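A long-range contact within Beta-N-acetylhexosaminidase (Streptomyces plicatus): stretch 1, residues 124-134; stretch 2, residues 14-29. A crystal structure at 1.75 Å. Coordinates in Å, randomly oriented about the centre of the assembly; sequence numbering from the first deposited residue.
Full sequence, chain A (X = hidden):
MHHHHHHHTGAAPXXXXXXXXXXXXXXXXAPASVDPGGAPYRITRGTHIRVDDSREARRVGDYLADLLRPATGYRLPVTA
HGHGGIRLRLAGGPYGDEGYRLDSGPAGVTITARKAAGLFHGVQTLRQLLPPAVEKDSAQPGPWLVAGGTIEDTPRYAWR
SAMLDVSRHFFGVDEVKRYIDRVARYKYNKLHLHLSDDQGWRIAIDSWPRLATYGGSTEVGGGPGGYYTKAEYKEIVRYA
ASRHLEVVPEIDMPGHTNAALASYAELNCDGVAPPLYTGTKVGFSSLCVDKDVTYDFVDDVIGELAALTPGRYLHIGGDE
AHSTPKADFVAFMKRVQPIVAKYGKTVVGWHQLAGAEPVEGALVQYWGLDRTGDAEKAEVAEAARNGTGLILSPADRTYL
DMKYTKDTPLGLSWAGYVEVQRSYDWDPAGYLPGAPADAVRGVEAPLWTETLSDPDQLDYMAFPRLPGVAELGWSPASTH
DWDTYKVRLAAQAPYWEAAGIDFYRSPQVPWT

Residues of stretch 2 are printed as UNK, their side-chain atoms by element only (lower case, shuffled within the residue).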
# COMPACT_ATOMS: atom_id res chain seq x y z
N GLN A 124 0.92 -4.06 15.31
CA GLN A 124 0.54 -2.75 14.80
C GLN A 124 -0.52 -2.12 15.70
O GLN A 124 -0.59 -0.91 15.84
CB GLN A 124 0.03 -2.85 13.36
CG GLN A 124 1.04 -3.43 12.37
CD GLN A 124 2.40 -2.76 12.46
OE1 GLN A 124 2.50 -1.55 12.70
NE2 GLN A 124 3.46 -3.53 12.24
N THR A 125 -1.37 -2.96 16.29
CA THR A 125 -2.40 -2.46 17.19
C THR A 125 -1.74 -2.05 18.51
O THR A 125 -2.03 -0.99 19.06
CB THR A 125 -3.46 -3.53 17.45
OG1 THR A 125 -4.23 -3.72 16.25
CG2 THR A 125 -4.39 -3.12 18.59
N LEU A 126 -0.83 -2.89 18.99
CA LEU A 126 -0.13 -2.62 20.24
C LEU A 126 0.60 -1.28 20.23
O LEU A 126 0.55 -0.54 21.22
CB LEU A 126 0.86 -3.75 20.55
CG LEU A 126 1.72 -3.58 21.81
CD1 LEU A 126 0.82 -3.47 23.04
CD2 LEU A 126 2.65 -4.78 21.94
N ARG A 127 1.26 -0.95 19.12
CA ARG A 127 1.99 0.30 19.06
C ARG A 127 1.07 1.52 19.12
O ARG A 127 1.53 2.63 19.41
CB ARG A 127 2.89 0.35 17.82
CG ARG A 127 2.17 0.30 16.50
CD ARG A 127 3.13 -0.03 15.35
NE ARG A 127 4.18 0.98 15.17
CZ ARG A 127 4.94 1.08 14.08
NH1 ARG A 127 4.76 0.23 13.07
NH2 ARG A 127 5.86 2.03 13.98
N GLN A 128 -0.22 1.33 18.86
CA GLN A 128 -1.17 2.43 18.93
C GLN A 128 -1.78 2.52 20.32
O GLN A 128 -2.27 3.58 20.73
CB GLN A 128 -2.26 2.27 17.86
CG GLN A 128 -1.79 2.67 16.47
CD GLN A 128 -2.92 2.68 15.44
OE1 GLN A 128 -4.02 3.14 15.73
NE2 GLN A 128 -2.63 2.19 14.24
N LEU A 129 -1.75 1.41 21.06
CA LEU A 129 -2.28 1.40 22.43
C LEU A 129 -1.26 2.07 23.35
O LEU A 129 -1.62 2.70 24.34
CB LEU A 129 -2.56 -0.04 22.88
CG LEU A 129 -3.67 -0.75 22.10
CD1 LEU A 129 -3.78 -2.19 22.54
CD2 LEU A 129 -4.99 -0.01 22.32
N LEU A 130 0.02 1.94 23.00
CA LEU A 130 1.08 2.57 23.77
C LEU A 130 1.01 4.07 23.48
O LEU A 130 0.41 4.48 22.48
CB LEU A 130 2.44 2.01 23.36
CG LEU A 130 2.72 0.59 23.86
CD1 LEU A 130 3.93 -0.00 23.15
CD2 LEU A 130 2.95 0.63 25.37
N PRO A 131 1.60 4.91 24.35
CA PRO A 131 1.60 6.37 24.19
C PRO A 131 2.48 6.89 23.05
O PRO A 131 3.40 6.20 22.60
CB PRO A 131 2.07 6.86 25.55
CG PRO A 131 3.05 5.79 25.95
CD PRO A 131 2.30 4.52 25.59
N PRO A 132 2.22 8.12 22.58
CA PRO A 132 2.97 8.76 21.50
C PRO A 132 4.49 8.74 21.70
O PRO A 132 5.25 8.70 20.74
CB PRO A 132 2.42 10.18 21.48
CG PRO A 132 1.02 10.01 21.95
CD PRO A 132 1.17 9.03 23.09
N ALA A 133 4.91 8.77 22.96
CA ALA A 133 6.33 8.77 23.30
C ALA A 133 7.05 7.55 22.71
O ALA A 133 8.27 7.56 22.55
CB ALA A 133 6.51 8.80 24.81
N VAL A 134 6.29 6.51 22.40
CA VAL A 134 6.87 5.28 21.85
C VAL A 134 7.55 5.53 20.50
O VAL A 134 8.39 4.74 20.06
CB VAL A 134 5.78 4.18 21.70
CG1 VAL A 134 4.87 4.50 20.52
CG2 VAL A 134 6.43 2.81 21.54
N UNK A 14 -0.45 16.76 28.56
CA UNK A 14 0.21 15.42 28.57
C UNK A 14 -0.06 14.67 27.26
O UNK A 14 -0.26 13.45 27.26
o UNK A 14 -2.26 13.25 29.96
c UNK A 14 -0.30 14.60 29.76
c UNK A 14 -1.81 14.39 29.73
o UNK A 14 -2.54 15.38 29.49
N UNK A 15 -0.04 15.41 26.16
CA UNK A 15 -0.28 14.84 24.83
C UNK A 15 0.72 13.75 24.47
O UNK A 15 0.34 12.71 23.93
c UNK A 15 -0.21 15.95 23.76
n UNK A 15 -0.45 17.01 19.48
c UNK A 15 -0.99 18.19 22.92
c UNK A 15 -0.18 17.40 20.72
n UNK A 15 1.08 17.46 21.13
n UNK A 15 -1.17 17.74 21.54
c UNK A 15 -1.19 17.08 23.95
N UNK A 16 1.99 14.01 24.75
CA UNK A 16 3.07 13.08 24.44
C UNK A 16 3.16 11.87 25.37
O UNK A 16 3.50 10.76 24.93
c UNK A 16 4.42 13.82 24.45
c UNK A 16 3.78 17.30 22.87
c UNK A 16 4.52 14.97 23.46
n UNK A 16 2.90 18.46 23.21
c UNK A 16 3.62 16.15 23.84
N UNK A 17 2.86 12.07 26.64
CA UNK A 17 2.91 10.99 27.62
C UNK A 17 1.72 11.11 28.57
O UNK A 17 1.86 11.57 29.70
c UNK A 17 4.21 11.06 28.40
N UNK A 18 0.53 10.70 28.10
CA UNK A 18 -0.71 10.74 28.88
C UNK A 18 -0.61 10.09 30.25
O UNK A 18 0.14 9.13 30.44
c UNK A 18 -1.71 10.01 27.98
c UNK A 18 -1.20 10.32 26.61
c UNK A 18 0.28 10.13 26.76
N UNK A 19 -1.36 10.63 31.21
CA UNK A 19 -1.38 10.10 32.56
C UNK A 19 -1.99 8.70 32.55
O UNK A 19 -1.50 7.79 33.22
c UNK A 19 -1.59 12.37 33.60
c UNK A 19 -2.33 10.36 34.88
c UNK A 19 -2.22 10.99 33.50
N UNK A 20 -3.06 8.54 31.77
CA UNK A 20 -3.75 7.26 31.66
C UNK A 20 -3.60 6.69 30.25
O UNK A 20 -3.31 7.42 29.31
c UNK A 20 -4.20 5.41 34.49
n UNK A 20 -5.49 5.67 34.27
c UNK A 20 -5.23 7.45 32.00
c UNK A 20 -5.46 8.01 33.40
c UNK A 20 -6.10 6.99 34.33
n UNK A 20 -3.75 4.17 34.41
n UNK A 20 -3.36 6.40 34.79
N UNK A 21 -3.80 5.37 30.10
CA UNK A 21 -3.67 4.76 28.78
C UNK A 21 -4.78 5.16 27.82
O UNK A 21 -5.91 5.43 28.24
c UNK A 21 -4.15 4.37 31.12
c UNK A 21 -4.61 3.20 30.27
c UNK A 21 -3.70 3.26 29.09
N UNK A 22 -4.46 5.21 26.53
CA UNK A 22 -5.45 5.57 25.53
C UNK A 22 -6.48 4.44 25.49
O UNK A 22 -6.14 3.28 25.74
c UNK A 22 -3.71 6.77 24.16
o UNK A 22 -4.27 4.47 23.71
c UNK A 22 -4.82 5.73 24.13
N UNK A 23 -7.75 4.77 25.19
CA UNK A 23 -8.81 3.76 25.13
C UNK A 23 -8.45 2.58 24.24
O UNK A 23 -7.82 2.75 23.19
c UNK A 23 -9.76 5.91 25.18
c UNK A 23 -10.00 4.55 24.61
c UNK A 23 -8.29 6.11 24.91
N UNK A 24 -8.85 1.38 24.65
CA UNK A 24 -8.56 0.16 23.91
C UNK A 24 -9.09 0.16 22.48
O UNK A 24 -8.55 -0.51 21.61
c UNK A 24 -9.53 -3.50 24.96
c UNK A 24 -8.79 -2.45 24.14
c UNK A 24 -7.28 -2.69 24.21
c UNK A 24 -9.12 -1.05 24.67
N UNK A 25 -10.15 0.93 22.23
CA UNK A 25 -10.75 0.98 20.90
C UNK A 25 -10.19 2.09 20.02
O UNK A 25 -10.53 2.18 18.84
o UNK A 25 -12.18 3.05 22.51
o UNK A 25 -13.32 3.30 20.66
c UNK A 25 -12.26 1.19 21.02
c UNK A 25 -12.61 2.61 21.43
N UNK A 26 -9.34 2.94 20.59
CA UNK A 26 -8.80 4.06 19.84
C UNK A 26 -7.62 3.68 18.94
O UNK A 26 -6.49 4.11 19.17
c UNK A 26 -8.37 7.67 21.09
n UNK A 26 -9.77 7.72 21.51
n UNK A 26 -11.53 8.54 22.74
c UNK A 26 -8.40 5.18 20.80
n UNK A 26 -9.45 9.45 23.00
c UNK A 26 -8.13 6.52 20.12
c UNK A 26 -10.25 8.57 22.42
N UNK A 27 -7.91 2.88 17.92
CA UNK A 27 -6.88 2.46 16.98
C UNK A 27 -7.44 2.44 15.56
O UNK A 27 -8.66 2.36 15.36
c UNK A 27 -5.98 0.95 18.79
c UNK A 27 -6.35 1.04 17.31
c UNK A 27 -7.38 0.01 16.96
N UNK A 28 -6.55 2.53 14.58
CA UNK A 28 -6.95 2.51 13.17
C UNK A 28 -6.10 1.45 12.48
O UNK A 28 -4.88 1.47 12.60
c UNK A 28 -7.50 4.97 13.16
c UNK A 28 -7.17 6.37 12.67
c UNK A 28 -7.07 3.78 11.00
c UNK A 28 -6.69 3.87 12.48
N UNK A 29 -6.73 0.52 11.74
CA UNK A 29 -8.17 0.37 11.51
C UNK A 29 -8.95 -0.00 12.77
O UNK A 29 -8.40 -0.58 13.71
c UNK A 29 -6.93 -0.67 9.76
c UNK A 29 -5.96 -0.40 10.88
c UNK A 29 -8.24 -0.77 10.49
O HOH W 1 -3.81 1.77 25.68
O HOH W 2 -3.53 5.71 19.59
O HOH W 3 -4.78 4.76 17.52

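Position 14 has two side-chain carbons, the second carrying two oxygens, and lies beyond reach of stretch 1: Asp-14. Its carboxylate accepts a hydrogen bond from the backbone N of position 19, bracing the chain locally. Position 15 shows three carbons, a nitrogen, then a carbon bearing two nitrogens, the guanidinium of Arg-15; its backbone O lies 3.4 Å from Pro-132 CG. At position 16, four carbons in a row end in nitrogen: Lys-16. The charged end leads away, while its backbone O accepts a weak hydrogen bond from Ala-133 N (3.1 Å).

Position 17 has one carbon, Ala-17, whose single methyl comes no nearer than 4.8 Å to stretch 1; its CA and that of Pro-131 lie 5.9 Å apart. Position 18 has three carbons closing onto its own N, hence Pro-18; its CD lies 3.9 Å from both Pro-131 CB and Pro-132 CD, so the Pro-18 ring packs on the rings of Pro-131 and Pro-132, apolar surface against apolar surface. Position 19, one carbon carrying two others, is Val-19, and position 20, with a second guanidinium, is Arg-20; both are exposed and out of reach. The closed three-carbon ring at position 21 is Pro-21, which barely meets stretch 1.

Position 22 has one carbon carrying an oxygen and a carbon: Thr-22. Its CA-to-CB bond points toward stretch 1, and OG1 donates a weak hydrogen bond to Leu-129 O (3.2 Å). Position 23, another closed ring, is Pro-23, which opens a type I turn running to position 26. Position 24, four carbons forked at the second, is Leu-24; it leaves CB pointing away, yet its CD1 comes within 3.9 Å of Leu-129 CD1. Position 25, two carbons with two oxygens on the second, is Asp-25, exposed on the turn. The guanidinium at position 26 identifies Arg-26, its end leading away from stretch 1.

Position 27, one carbon carrying two, is Val-27. Its CA-to-CB bond points toward stretch 1, with CG1 3.8 Å from Leu-129 CD2. Position 28 has four carbons forked at the first, one arm two carbons long: Ile-28. Its CA-to-CB bond points away from stretch 1, while its backbone N and O meet Gln-128. Position 29, a closed ring without contact to stretch 1, is Pro-29; proline readily accepts the cis peptide before it.

The firmest link is the Gln-128 amide: OE1 accepts from Ile-28 N (2.8 Å) and NE2 donates to Ile-28 O (2.9 Å). Beside it, Leu-129 packs against Leu-24 and Val-27. Water 1 donates to Thr-22 O and Leu-129 O, bridging the two stretches.

Stretch 2 14-29: DRKAPVRPTPLDRVIP
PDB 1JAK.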